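Local coordinates for protein scallop myosin (Argopecten irradians, PDB 1WDC) that serves as the regulatory light chain of scallop striated-muscle myosin, an EF-hand subunit responsible for calcium-dependent control of the motor's ATPase activity, at residues D28-G33 against K37-A42; M95-E100 against F139-F144; Y108-L113 against D123-T128. All blocks are in the same frame, centred on the assembly; numbering follows the deposited sequence.

Interaction 1 of 3, residues D28-G33 against K37-A42; sequences DVDRDG and KEDIKA. With MG (magnesium ion), chain D.
Asp28 and Asp39 bring one carboxylate oxygen each to the same magnesium ion, OD1 of Asp28 and OD2 of Asp39 standing 3.5 Å apart. Their side chains run alongside each other, yet the carboxylate planes are turned 81° apart. Asp30 crosses Asp39 at nearly a right angle and binds the metal through its OD1, as does Asp32. In both residues CG sits between the backbone N and the carbonyl carbon (chi1 64° in Asp30), folding the carboxylate back over the loop toward the metal. Asp39 OD2 lies 2.3 Å from the magnesium, while its OD1 accepts from Asp30 N at 3.2 Å, the N-H coming from above the carboxylate plane; one acid thus holds both metal and loop backbone. Asp28 divides its labour likewise, OD2 accepting from Gly33 N. A bound water, 2.4 Å from the magnesium, donates to Asp30 OD2, and the carbonyl O of Phe34 completes the shell. The ion probably offsets the repulsion among four clustered acids. Beside the site Val29 lays CG1 4.2 Å from Ala42 CB. This is the metal-binding loop of an EF-hand, its last ligand here an aspartate on the exiting helix.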
loop_
_atom_site.group_PDB
_atom_site.type_symbol
_atom_site.label_atom_id
_atom_site.label_comp_id
_atom_site.label_asym_id
_atom_site.label_seq_id
_atom_site.Cartn_x
_atom_site.Cartn_y
_atom_site.Cartn_z
ATOM N N ASP B 28 -34.234 -14.364 -23.780
ATOM C CA ASP B 28 -34.561 -15.072 -25.007
ATOM C C ASP B 28 -36.053 -14.975 -25.324
ATOM O O ASP B 28 -36.768 -15.978 -25.416
ATOM C CB ASP B 28 -34.130 -16.530 -24.908
ATOM C CG ASP B 28 -34.552 -17.329 -26.101
ATOM O OD1 ASP B 28 -34.642 -16.748 -27.197
ATOM O OD2 ASP B 28 -34.950 -18.486 -25.905
ATOM N N VAL B 29 -36.467 -13.765 -25.673
ATOM C CA VAL B 29 -37.870 -13.383 -25.616
ATOM C C VAL B 29 -38.794 -14.294 -26.446
ATOM O O VAL B 29 -39.823 -14.758 -25.935
ATOM C CB VAL B 29 -38.030 -11.878 -26.004
ATOM C CG1 VAL B 29 -39.488 -11.536 -26.217
ATOM C CG2 VAL B 29 -37.458 -10.985 -24.886
ATOM N N ASP B 30 -38.279 -14.763 -27.583
ATOM C CA ASP B 30 -39.060 -15.543 -28.543
ATOM C C ASP B 30 -38.960 -17.080 -28.370
ATOM O O ASP B 30 -39.445 -17.845 -29.219
ATOM C CB ASP B 30 -38.667 -15.121 -29.972
ATOM C CG ASP B 30 -37.223 -15.446 -30.302
ATOM O OD1 ASP B 30 -36.674 -16.353 -29.661
ATOM O OD2 ASP B 30 -36.657 -14.864 -31.251
ATOM N N ARG B 31 -38.523 -17.489 -27.181
ATOM C CA ARG B 31 -37.891 -18.788 -26.924
ATOM C C ARG B 31 -37.558 -19.720 -28.074
ATOM O O ARG B 31 -38.085 -20.816 -28.161
ATOM C CB ARG B 31 -38.645 -19.560 -25.836
ATOM C CG ARG B 31 -40.154 -19.477 -25.879
ATOM C CD ARG B 31 -40.771 -20.731 -26.522
ATOM N NE ARG B 31 -40.521 -21.976 -25.790
ATOM C CZ ARG B 31 -40.175 -23.123 -26.374
ATOM N NH1 ARG B 31 -39.834 -23.138 -27.656
ATOM N NH2 ARG B 31 -40.090 -24.243 -25.660
ATOM N N ASP B 32 -36.496 -19.375 -28.789
ATOM C CA ASP B 32 -35.932 -20.236 -29.815
ATOM C C ASP B 32 -34.556 -20.788 -29.411
ATOM O O ASP B 32 -33.902 -21.502 -30.188
ATOM C CB ASP B 32 -35.858 -19.472 -31.160
ATOM C CG ASP B 32 -34.710 -18.468 -31.218
ATOM O OD1 ASP B 32 -34.134 -18.183 -30.158
ATOM O OD2 ASP B 32 -34.354 -17.980 -32.321
ATOM N N GLY B 33 -34.038 -20.259 -28.303
ATOM C CA GLY B 33 -32.783 -20.746 -27.752
ATOM C C GLY B 33 -31.514 -19.991 -28.114
ATOM O O GLY B 33 -30.430 -20.481 -27.831
ATOM N N LYS B 37 -30.632 -9.648 -31.847
ATOM C CA LYS B 37 -30.689 -8.224 -31.553
ATOM C C LYS B 37 -32.116 -7.838 -31.204
ATOM O O LYS B 37 -32.342 -6.980 -30.363
ATOM C CB LYS B 37 -30.186 -7.364 -32.726
ATOM C CG LYS B 37 -30.092 -5.861 -32.390
ATOM C CD LYS B 37 -29.216 -5.073 -33.343
ATOM C CE LYS B 37 -29.876 -4.910 -34.688
ATOM N NZ LYS B 37 -28.957 -4.282 -35.710
ATOM N N GLU B 38 -33.063 -8.596 -31.733
ATOM C CA GLU B 38 -34.469 -8.302 -31.585
ATOM C C GLU B 38 -34.926 -8.633 -30.177
ATOM O O GLU B 38 -35.812 -7.988 -29.664
ATOM C CB GLU B 38 -35.277 -9.127 -32.603
ATOM C CG GLU B 38 -35.134 -8.691 -34.059
ATOM C CD GLU B 38 -33.764 -8.997 -34.668
ATOM O OE1 GLU B 38 -33.297 -10.154 -34.525
ATOM O OE2 GLU B 38 -33.190 -8.095 -35.347
ATOM N N ASP B 39 -34.423 -9.735 -29.626
ATOM C CA ASP B 39 -34.769 -10.190 -28.265
ATOM C C ASP B 39 -34.280 -9.217 -27.186
ATOM O O ASP B 39 -35.012 -8.863 -26.262
ATOM C CB ASP B 39 -34.102 -11.519 -27.972
ATOM C CG ASP B 39 -34.836 -12.694 -28.547
ATOM O OD1 ASP B 39 -36.086 -12.709 -28.654
ATOM O OD2 ASP B 39 -34.118 -13.653 -28.809
ATOM N N ILE B 40 -32.970 -8.992 -27.201
ATOM C CA ILE B 40 -32.340 -7.946 -26.407
ATOM C C ILE B 40 -33.120 -6.620 -26.432
ATOM O O ILE B 40 -33.314 -6.021 -25.385
ATOM C CB ILE B 40 -30.899 -7.724 -26.903
ATOM C CG1 ILE B 40 -30.070 -8.967 -26.661
ATOM C CG2 ILE B 40 -30.241 -6.561 -26.183
ATOM C CD1 ILE B 40 -28.710 -8.793 -27.212
ATOM N N LYS B 41 -33.539 -6.151 -27.617
ATOM C CA LYS B 41 -34.364 -4.937 -27.764
ATOM C C LYS B 41 -35.746 -5.092 -27.150
ATOM O O LYS B 41 -36.182 -4.217 -26.408
ATOM C CB LYS B 41 -34.535 -4.557 -29.227
ATOM C CG LYS B 41 -35.407 -3.320 -29.498
ATOM C CD LYS B 41 -35.080 -2.721 -30.886
ATOM C CE LYS B 41 -36.067 -1.640 -31.335
ATOM N NZ LYS B 41 -37.488 -2.073 -31.126
ATOM N N ALA B 42 -36.408 -6.215 -27.393
ATOM C CA ALA B 42 -37.721 -6.409 -26.826
ATOM C C ALA B 42 -37.663 -6.401 -25.275
ATOM O O ALA B 42 -38.420 -5.667 -24.623
ATOM C CB ALA B 42 -38.308 -7.689 -27.335
HETATM MG MG MG D . -34.355 -15.863 -29.437
HETATM O O HOH W 1 -33.767 -14.824 -31.537
#

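Interaction 2 of 3, residues M95-E100 against F139-F144; sequences MFDEQE and FDYVKF
Tyr141 reaches from the start of helix 141-149 to the acid Asp97, in the loop that follows helix 86-94; the contact lies in the C-terminal half of this EF-hand protein, away from the magnesium site, and links the loop of one helix-loop-helix to the last helix.

The polar contact is a single hydrogen bond, Tyr141 OH donating to Asp97 OD2 over 2.8 Å. The hydroxyl meets OD2 on its anti side, 26° out of the carboxylate plane, and the carboxylate and ring planes stand 72° apart. The acid is buried but well supplied: OD2 also accepts from Lys102 N and OD1 from Thr101 OG1. With its carboxylate tied to the following loop through one side-chain hydroxyl and one backbone N-H, Asp97 offers the tyrosine a firmly placed acceptor, and the added donors would tend to stabilise its negative charge.

Van der Waals contact between the two is slight: Asp97 CB lies 3.9 Å from Tyr141 CE2, and its CG comes to the ring edge in the ring plane. CG of Tyr141 stands between the backbone N and the carbonyl carbon (chi1 68°), which swings the ring out from the helix start. The ring of Phe93 meets it with the two planes nearly parallel, and Arg90, Ala94 and Leu104 also touch it. A phenylalanine here would probably leave Asp97 OD2 without its hydroxyl partner from the last helix and the loop without this tie.

Side-chain capping holds the helix start from which the tyrosine springs. Asp140 is the N-cap of helix 141-149; its OD1 accepts weakly from Val142 N, and Lys143 N meets the same OD1 at 3.2 Å from well above the carboxylate plane.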
loop_
_atom_site.group_PDB
_atom_site.type_symbol
_atom_site.label_atom_id
_atom_site.label_comp_id
_atom_site.label_asym_id
_atom_site.label_seq_id
_atom_site.Cartn_x
_atom_site.Cartn_y
_atom_site.Cartn_z
ATOM N N MET B 95 -5.253 -5.200 5.856
ATOM C CA MET B 95 -3.879 -4.752 6.102
ATOM C C MET B 95 -3.804 -3.306 6.592
ATOM O O MET B 95 -2.728 -2.800 6.914
ATOM C CB MET B 95 -3.058 -4.860 4.830
ATOM C CG MET B 95 -3.076 -6.220 4.244
ATOM S SD MET B 95 -1.853 -6.207 3.016
ATOM C CE MET B 95 -1.890 -7.923 2.428
ATOM N N PHE B 96 -4.874 -2.561 6.370
ATOM C CA PHE B 96 -4.839 -1.143 6.676
ATOM C C PHE B 96 -5.725 -0.868 7.877
ATOM O O PHE B 96 -5.990 0.266 8.187
ATOM C CB PHE B 96 -5.311 -0.349 5.458
ATOM C CG PHE B 96 -4.441 -0.526 4.250
ATOM C CD1 PHE B 96 -4.669 -1.572 3.360
ATOM C CD2 PHE B 96 -3.371 0.325 4.015
ATOM C CE1 PHE B 96 -3.824 -1.786 2.245
ATOM C CE2 PHE B 96 -2.522 0.126 2.898
ATOM C CZ PHE B 96 -2.757 -0.954 2.012
ATOM N N ASP B 97 -6.206 -1.935 8.496
ATOM C CA ASP B 97 -7.111 -1.894 9.638
ATOM C C ASP B 97 -6.527 -2.745 10.805
ATOM O O ASP B 97 -7.029 -3.816 11.115
ATOM C CB ASP B 97 -8.481 -2.453 9.194
ATOM C CG ASP B 97 -9.502 -2.506 10.310
ATOM O OD1 ASP B 97 -9.576 -1.540 11.097
ATOM O OD2 ASP B 97 -10.261 -3.497 10.379
ATOM N N GLU B 98 -5.493 -2.260 11.473
ATOM C CA GLU B 98 -4.738 -3.090 12.410
ATOM C C GLU B 98 -5.492 -3.521 13.673
ATOM O O GLU B 98 -5.287 -4.605 14.186
ATOM C CB GLU B 98 -3.447 -2.367 12.786
ATOM C CG GLU B 98 -3.386 -0.875 12.369
ATOM C CD GLU B 98 -3.234 -0.622 10.837
ATOM O OE1 GLU B 98 -2.442 -1.338 10.156
ATOM O OE2 GLU B 98 -3.847 0.364 10.346
ATOM N N GLN B 99 -6.463 -2.728 14.087
ATOM C CA GLN B 99 -7.276 -3.042 15.259
ATOM C C GLN B 99 -8.428 -3.950 14.898
ATOM O O GLN B 99 -9.267 -4.253 15.726
ATOM C CB GLN B 99 -7.845 -1.762 15.880
ATOM C CG GLN B 99 -6.809 -0.737 16.328
ATOM C CD GLN B 99 -6.564 -0.760 17.829
ATOM O OE1 GLN B 99 -7.437 -1.154 18.611
ATOM N NE2 GLN B 99 -5.369 -0.358 18.239
ATOM N N GLU B 100 -8.489 -4.355 13.645
ATOM C CA GLU B 100 -9.599 -5.134 13.159
ATOM C C GLU B 100 -10.950 -4.554 13.510
ATOM O O GLU B 100 -11.895 -5.299 13.744
ATOM C CB GLU B 100 -9.463 -6.556 13.652
ATOM C CG GLU B 100 -8.199 -7.149 13.104
ATOM C CD GLU B 100 -7.683 -8.353 13.865
ATOM O OE1 GLU B 100 -8.483 -9.296 14.132
ATOM O OE2 GLU B 100 -6.439 -8.378 14.099
ATOM N N PHE B 139 -15.805 4.146 6.126
ATOM C CA PHE B 139 -16.012 3.258 4.981
ATOM C C PHE B 139 -16.047 1.772 5.409
ATOM O O PHE B 139 -15.139 1.289 6.106
ATOM C CB PHE B 139 -14.886 3.545 3.971
ATOM C CG PHE B 139 -14.822 2.596 2.803
ATOM C CD1 PHE B 139 -15.500 2.887 1.625
ATOM C CD2 PHE B 139 -13.933 1.522 2.823
ATOM C CE1 PHE B 139 -15.289 2.143 0.507
ATOM C CE2 PHE B 139 -13.702 0.769 1.706
ATOM C CZ PHE B 139 -14.374 1.074 0.537
ATOM N N ASP B 140 -17.142 1.083 5.074
ATOM C CA ASP B 140 -17.329 -0.335 5.392
ATOM C C ASP B 140 -16.750 -1.265 4.277
ATOM O O ASP B 140 -17.464 -1.758 3.406
ATOM C CB ASP B 140 -18.838 -0.591 5.639
ATOM C CG ASP B 140 -19.141 -1.999 6.171
ATOM O OD1 ASP B 140 -18.272 -2.881 6.113
ATOM O OD2 ASP B 140 -20.269 -2.244 6.635
ATOM N N TYR B 141 -15.478 -1.627 4.411
ATOM C CA TYR B 141 -14.819 -2.416 3.395
ATOM C C TYR B 141 -15.290 -3.859 3.335
ATOM O O TYR B 141 -15.013 -4.569 2.367
ATOM C CB TYR B 141 -13.309 -2.347 3.546
ATOM C CG TYR B 141 -12.723 -3.019 4.777
ATOM C CD1 TYR B 141 -12.573 -4.418 4.833
ATOM C CD2 TYR B 141 -12.244 -2.259 5.865
ATOM C CE1 TYR B 141 -12.016 -5.035 5.952
ATOM C CE2 TYR B 141 -11.628 -2.879 6.961
ATOM C CZ TYR B 141 -11.544 -4.262 6.994
ATOM O OH TYR B 141 -10.957 -4.907 8.038
ATOM N N VAL B 142 -15.926 -4.336 4.392
ATOM C CA VAL B 142 -16.401 -5.700 4.347
ATOM C C VAL B 142 -17.605 -5.702 3.412
ATOM O O VAL B 142 -17.673 -6.514 2.490
ATOM C CB VAL B 142 -16.789 -6.236 5.733
ATOM C CG1 VAL B 142 -17.290 -7.623 5.603
ATOM C CG2 VAL B 142 -15.600 -6.255 6.652
ATOM N N LYS B 143 -18.426 -4.659 3.509
ATOM C CA LYS B 143 -19.649 -4.602 2.734
ATOM C C LYS B 143 -19.357 -4.212 1.344
ATOM O O LYS B 143 -20.081 -4.589 0.449
ATOM C CB LYS B 143 -20.639 -3.597 3.303
ATOM C CG LYS B 143 -21.857 -4.257 3.932
ATOM C CD LYS B 143 -22.060 -5.723 3.411
ATOM C CE LYS B 143 -21.434 -6.787 4.356
ATOM N NZ LYS B 143 -21.121 -8.112 3.690
ATOM N N PHE B 144 -18.459 -3.254 1.203
ATOM C CA PHE B 144 -17.986 -2.855 -0.104
ATOM C C PHE B 144 -17.403 -4.050 -0.899
ATOM O O PHE B 144 -17.594 -4.154 -2.110
ATOM C CB PHE B 144 -16.935 -1.768 0.048
ATOM C CG PHE B 144 -16.357 -1.312 -1.256
ATOM C CD1 PHE B 144 -17.012 -0.363 -2.023
ATOM C CD2 PHE B 144 -15.140 -1.820 -1.711
ATOM C CE1 PHE B 144 -16.451 0.084 -3.222
ATOM C CE2 PHE B 144 -14.587 -1.379 -2.899
ATOM C CZ PHE B 144 -15.237 -0.429 -3.653
#

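Interaction 3 of 3, residues Y108-L113 against D123-T128; sequences YIKDLL and DEMRMT
Met125 carries this contact with the end of its side chain, which bends across to helix 106-115 and meets it at two neighbouring points. Its methyl CE lies 4.1 Å from Lys110 CA and 4.2 Å from Lys110 CB, against the base of the lysine. Its sulfur SD sits 4.0 Å from Leu113 CB. The contact is purely van der Waals, with no hydrogen bond between the two segments.

The bent thioether explains how one residue serves both points. Met125 CG is anti to the carbonyl carbon (chi1 -81°), and the next two torsions, each -55°, curl the chain so that sulfur and methyl both face the opposing helix. Lys110 does the reverse: beyond CG its chain runs extended, leaving the methyl to rest on its root while its charged end goes on to a cation-pi contact with the ring of Phe129.

Further out, Phe120 touches both Met125 and Thr128. Thr128 turns its hydroxyl back onto its own helix, OG1 donating to Glu124 O at 2.7 Å. That carbonyl also accepts from Thr128 N at 3.0 Å, the two donors approaching from opposite faces of its plane, so the hydroxyl is satisfied within the helix. At the head of helix 122-131, Asn121 OD1 accepts from the backbone N atoms of Asp123 and Glu124.

Helices 106-115 and 122-131 are consecutive in the C-terminal EF-hand half. Phe129 also packs against Ile109 and Leu113, another protein chain touches Leu113 and Thr128, and strands 104-105 and 138-139 pair antiparallel next to this helix pair.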
loop_
_atom_site.group_PDB
_atom_site.type_symbol
_atom_site.label_atom_id
_atom_site.label_comp_id
_atom_site.label_asym_id
_atom_site.label_seq_id
_atom_site.Cartn_x
_atom_site.Cartn_y
_atom_site.Cartn_z
ATOM N N TYR B 108 -8.799 8.284 4.917
ATOM C CA TYR B 108 -7.657 7.406 4.738
ATOM C C TYR B 108 -7.769 6.568 3.430
ATOM O O TYR B 108 -6.898 6.661 2.570
ATOM C CB TYR B 108 -7.548 6.511 5.966
ATOM C CG TYR B 108 -6.332 5.632 5.961
ATOM C CD1 TYR B 108 -5.107 6.077 5.421
ATOM C CD2 TYR B 108 -6.381 4.365 6.531
ATOM C CE1 TYR B 108 -3.965 5.254 5.449
ATOM C CE2 TYR B 108 -5.246 3.554 6.587
ATOM C CZ TYR B 108 -4.054 3.992 6.042
ATOM O OH TYR B 108 -2.993 3.114 6.052
ATOM N N ILE B 109 -8.902 5.885 3.220
ATOM C CA ILE B 109 -9.063 5.101 1.996
ATOM C C ILE B 109 -9.079 5.947 0.694
ATOM O O ILE B 109 -8.397 5.590 -0.242
ATOM C CB ILE B 109 -10.291 4.119 2.057
ATOM C CG1 ILE B 109 -10.232 3.166 0.862
ATOM C CG2 ILE B 109 -11.633 4.867 2.028
ATOM C CD1 ILE B 109 -9.006 2.293 0.837
ATOM N N LYS B 110 -9.633 7.160 0.713
ATOM C CA LYS B 110 -9.537 8.044 -0.462
ATOM C C LYS B 110 -8.088 8.390 -0.757
ATOM O O LYS B 110 -7.666 8.461 -1.914
ATOM C CB LYS B 110 -10.321 9.350 -0.252
ATOM C CG LYS B 110 -11.781 9.109 -0.058
ATOM C CD LYS B 110 -12.617 10.302 -0.396
ATOM C CE LYS B 110 -14.024 9.824 -0.761
ATOM N NZ LYS B 110 -15.048 10.927 -0.759
ATOM N N ASP B 111 -7.337 8.633 0.314
ATOM C CA ASP B 111 -5.956 9.084 0.198
ATOM C C ASP B 111 -5.067 7.978 -0.354
ATOM O O ASP B 111 -4.245 8.208 -1.232
ATOM C CB ASP B 111 -5.490 9.514 1.575
ATOM C CG ASP B 111 -4.052 9.963 1.601
ATOM O OD1 ASP B 111 -3.692 10.822 0.769
ATOM O OD2 ASP B 111 -3.315 9.501 2.525
ATOM N N LEU B 112 -5.329 6.756 0.096
ATOM C CA LEU B 112 -4.632 5.568 -0.387
ATOM C C LEU B 112 -4.837 5.384 -1.879
ATOM O O LEU B 112 -3.866 5.326 -2.605
ATOM C CB LEU B 112 -5.135 4.326 0.353
ATOM C CG LEU B 112 -4.613 4.132 1.766
ATOM C CD1 LEU B 112 -5.418 3.044 2.437
ATOM C CD2 LEU B 112 -3.146 3.746 1.684
ATOM N N LEU B 113 -6.100 5.467 -2.319
ATOM C CA LEU B 113 -6.538 5.183 -3.698
ATOM C C LEU B 113 -6.145 6.232 -4.701
ATOM O O LEU B 113 -5.655 5.924 -5.794
ATOM C CB LEU B 113 -8.063 5.031 -3.784
ATOM C CG LEU B 113 -8.791 3.829 -3.157
ATOM C CD1 LEU B 113 -10.292 4.030 -3.379
ATOM C CD2 LEU B 113 -8.311 2.502 -3.787
ATOM N N ASP B 123 -12.415 10.514 -11.795
ATOM C CA ASP B 123 -13.623 9.890 -12.273
ATOM C C ASP B 123 -13.735 8.488 -11.807
ATOM O O ASP B 123 -14.802 8.111 -11.355
ATOM C CB ASP B 123 -13.720 9.971 -13.796
ATOM C CG ASP B 123 -14.199 11.346 -14.268
ATOM O OD1 ASP B 123 -15.314 11.765 -13.835
ATOM O OD2 ASP B 123 -13.413 12.048 -14.962
ATOM N N GLU B 124 -12.615 7.775 -11.714
ATOM C CA GLU B 124 -12.633 6.505 -10.970
ATOM C C GLU B 124 -12.942 6.750 -9.495
ATOM O O GLU B 124 -13.599 5.929 -8.857
ATOM C CB GLU B 124 -11.300 5.808 -11.056
ATOM C CG GLU B 124 -10.916 5.402 -12.405
ATOM C CD GLU B 124 -9.449 5.170 -12.505
ATOM O OE1 GLU B 124 -8.675 6.024 -12.073
ATOM O OE2 GLU B 124 -9.044 4.178 -13.111
ATOM N N MET B 125 -12.516 7.911 -8.979
ATOM C CA MET B 125 -12.748 8.266 -7.563
ATOM C C MET B 125 -14.227 8.597 -7.349
ATOM O O MET B 125 -14.918 8.036 -6.477
ATOM C CB MET B 125 -11.873 9.483 -7.146
ATOM C CG MET B 125 -10.402 9.179 -6.788
ATOM S SD MET B 125 -10.148 7.929 -5.503
ATOM C CE MET B 125 -11.079 8.586 -4.276
ATOM N N ARG B 126 -14.718 9.453 -8.233
ATOM C CA ARG B 126 -16.114 9.806 -8.265
ATOM C C ARG B 126 -17.011 8.530 -8.284
ATOM O O ARG B 126 -17.962 8.398 -7.472
ATOM C CB ARG B 126 -16.333 10.660 -9.509
ATOM C CG ARG B 126 -17.368 11.757 -9.377
ATOM C CD ARG B 126 -18.053 12.004 -10.718
ATOM N NE ARG B 126 -19.364 11.366 -10.716
ATOM C CZ ARG B 126 -19.893 10.682 -11.724
ATOM N NH1 ARG B 126 -19.471 10.849 -12.975
ATOM N NH2 ARG B 126 -20.961 9.942 -11.476
ATOM N N MET B 127 -16.632 7.560 -9.133
ATOM C CA MET B 127 -17.444 6.366 -9.401
ATOM C C MET B 127 -17.383 5.326 -8.302
ATOM O O MET B 127 -18.346 4.612 -8.071
ATOM C CB MET B 127 -17.034 5.702 -10.723
ATOM C CG MET B 127 -17.529 6.398 -12.001
ATOM S SD MET B 127 -19.169 7.248 -11.842
ATOM C CE MET B 127 -20.311 5.863 -11.388
ATOM N N THR B 128 -16.224 5.190 -7.675
ATOM C CA THR B 128 -16.053 4.220 -6.612
ATOM C C THR B 128 -16.897 4.591 -5.427
ATOM O O THR B 128 -17.574 3.749 -4.842
ATOM C CB THR B 128 -14.625 4.204 -6.181
ATOM O OG1 THR B 128 -13.837 3.754 -7.272
ATOM C CG2 THR B 128 -14.428 3.293 -5.023
#

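Overall arrangement
From the N terminus, interaction 1 comes first: it closes the short loop between helices 14-27 and 37-47 around the magnesium ion, and it is complete before the others begin. Interaction 2 opens after helix 86-94 and spans a long loop, joining residues 95-100 to the start of helix 141-149. Within that span lies interaction 3, which pairs helices 106-115 and 122-131. Interactions 2 and 3 have centres about 15 Å apart and share one core, where Phe96 meets Tyr108 and Leu112, Phe139 meets Ile109, and Phe144 meets Thr128. Interaction 1 lies across the chain's centre from both, its centre about 43 Å from that of interaction 2.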